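Local coordinates for DNA mismatch repair protein MutL (Aquifex aeolicus, PDB 6LZI), which acts in DNA mismatch repair, its N-terminal domain binding adenine nucleotide, here ADP, in a Bergerat-type ATPase fold of the GHKL family, at residues Lys168-Leu172 with Val200-Phe204. Residues are numbered along the deposited sequence; the frame is centred on the assembly and turned at random.
Sequences KEYAL and VEEVF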
loop_
_atom_site.group_PDB
_atom_site.type_symbol
_atom_site.label_atom_id
_atom_site.label_comp_id
_atom_site.label_asym_id
_atom_site.label_seq_id
_atom_site.Cartn_x
_atom_site.Cartn_y
_atom_site.Cartn_z
ATOM N N LYS A 168 1.133 -4.976 3.008
ATOM C CA LYS A 168 0.275 -5.648 3.980
ATOM C C LYS A 168 -0.697 -4.671 4.601
ATOM O O LYS A 168 -1.875 -4.993 4.792
ATOM C CB LYS A 168 1.116 -6.337 5.066
ATOM C CG LYS A 168 1.836 -7.557 4.521
ATOM C CD LYS A 168 2.753 -8.177 5.583
ATOM C CE LYS A 168 3.479 -9.393 4.913
ATOM N NZ LYS A 168 4.117 -10.276 5.926
ATOM N N GLU A 169 -0.221 -3.464 4.890
ATOM C CA GLU A 169 -1.066 -2.463 5.544
ATOM C C GLU A 169 -2.214 -2.030 4.654
ATOM O O GLU A 169 -3.357 -1.909 5.112
ATOM C CB GLU A 169 -0.179 -1.302 5.929
ATOM C CG GLU A 169 -0.805 -0.042 6.433
ATOM C CD GLU A 169 0.311 0.908 6.866
ATOM O OE1 GLU A 169 0.608 1.851 6.092
ATOM O OE2 GLU A 169 0.908 0.658 7.941
ATOM N N TYR A 170 -1.935 -1.789 3.379
ATOM C CA TYR A 170 -3.015 -1.527 2.426
ATOM C C TYR A 170 -3.914 -2.761 2.233
ATOM O O TYR A 170 -5.142 -2.655 2.053
ATOM C CB TYR A 170 -2.404 -1.187 1.069
ATOM C CG TYR A 170 -1.924 0.218 0.942
ATOM C CD1 TYR A 170 -2.799 1.230 0.931
ATOM C CD2 TYR A 170 -0.573 0.507 0.741
ATOM C CE1 TYR A 170 -2.400 2.515 0.771
ATOM C CE2 TYR A 170 -0.139 1.829 0.570
ATOM C CZ TYR A 170 -1.087 2.818 0.609
ATOM O OH TYR A 170 -0.767 4.147 0.395
ATOM N N ALA A 171 -3.324 -3.941 2.223
ATOM C CA ALA A 171 -4.219 -5.073 2.061
ATOM C C ALA A 171 -5.147 -5.247 3.262
ATOM O O ALA A 171 -6.294 -5.720 3.100
ATOM C CB ALA A 171 -3.491 -6.404 1.901
ATOM N N LEU A 172 -4.671 -4.887 4.447
ATOM C CA LEU A 172 -5.538 -5.047 5.609
ATOM C C LEU A 172 -6.741 -4.107 5.631
ATOM O O LEU A 172 -7.717 -4.425 6.341
ATOM C CB LEU A 172 -4.717 -4.890 6.883
ATOM C CG LEU A 172 -3.815 -6.126 7.197
ATOM C CD1 LEU A 172 -2.677 -5.796 8.223
ATOM C CD2 LEU A 172 -4.558 -7.377 7.654
ATOM N N VAL A 200 -7.359 -10.743 6.890
ATOM C CA VAL A 200 -6.458 -10.744 8.036
ATOM C C VAL A 200 -5.715 -12.055 8.139
ATOM O O VAL A 200 -4.516 -12.077 8.405
ATOM C CB VAL A 200 -7.246 -10.443 9.321
ATOM C CG1 VAL A 200 -6.334 -10.551 10.508
ATOM C CG2 VAL A 200 -7.672 -9.001 9.191
ATOM N N GLU A 201 -6.440 -13.153 7.994
ATOM C CA GLU A 201 -5.857 -14.452 8.252
ATOM C C GLU A 201 -4.838 -14.816 7.174
ATOM O O GLU A 201 -3.796 -15.413 7.483
ATOM C CB GLU A 201 -6.981 -15.447 8.412
ATOM C CG GLU A 201 -7.688 -15.156 9.716
ATOM C CD GLU A 201 -8.854 -16.040 10.012
ATOM O OE1 GLU A 201 -9.314 -15.987 11.154
ATOM O OE2 GLU A 201 -9.283 -16.817 9.133
ATOM N N GLU A 202 -5.136 -14.465 5.919
ATOM C CA GLU A 202 -4.168 -14.685 4.840
ATOM C C GLU A 202 -2.894 -13.892 5.104
ATOM O O GLU A 202 -1.785 -14.418 4.935
ATOM C CB GLU A 202 -4.774 -14.307 3.482
ATOM C CG GLU A 202 -5.908 -15.199 3.011
ATOM C CD GLU A 202 -5.524 -16.677 2.919
ATOM O OE1 GLU A 202 -4.447 -17.031 2.368
ATOM O OE2 GLU A 202 -6.305 -17.477 3.442
ATOM N N VAL A 203 -3.043 -12.617 5.525
ATOM C CA VAL A 203 -1.885 -11.731 5.743
ATOM C C VAL A 203 -0.995 -12.278 6.846
ATOM O O VAL A 203 0.231 -12.324 6.710
ATOM C CB VAL A 203 -2.343 -10.298 6.077
ATOM C CG1 VAL A 203 -1.125 -9.395 6.720
ATOM C CG2 VAL A 203 -2.905 -9.594 4.851
ATOM N N PHE A 204 -1.584 -12.650 7.973
ATOM C CA PHE A 204 -0.777 -13.056 9.120
ATOM C C PHE A 204 -0.565 -14.560 9.241
ATOM O O PHE A 204 0.121 -14.995 10.178
ATOM C CB PHE A 204 -1.375 -12.476 10.401
ATOM C CG PHE A 204 -1.234 -10.980 10.454
ATOM C CD1 PHE A 204 0.014 -10.376 10.654
ATOM C CD2 PHE A 204 -2.319 -10.200 10.154
ATOM C CE1 PHE A 204 0.133 -8.982 10.621
ATOM C CE2 PHE A 204 -2.260 -8.840 10.102
ATOM C CZ PHE A 204 -1.000 -8.183 10.342
#
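Leu172 and Val203 carry most of the 253 Å² buried here, 83 and 74 Å² respectively, and no hydrogen bond links the segments, so apolar packing accounts for the contact. The short axes of 168-172 and 200-204 run nearly antiparallel, at 166°, and approach to 10.2 Å; CA atoms come closest at Leu172 and Val200, 6.3 Å apart. Although its CA-to-CB bond points sideways, Leu172 swings its end into the interface: CD2 lies 3.8 Å from Val200 CG2 and 3.9 Å from Val203 CG2, while CD1 reaches 3.6 Å from Phe204 CE2, oblique to the ring. Val203, whose CA-to-CB bond points toward 168-172, meets two further side chains, its CG1 4.1 Å from Lys168 CG, within the aliphatic part of that chain, and its CG2 4.4 Å from Ala171 CB. Beyond the pair, Ala171 and Val203 touch Leu191 of the edge strand 186-191, whereas Val200 and Phe204 rest on strand 260-266 of the second sheet. Helix 156-173 thus packs by its C-terminal end against helix 196-204 where the Bergerat ATP-binding domain, with its eight-stranded mixed sheet, gives way to the S5-like domain, the two-domain architecture of MutL N-terminal regions.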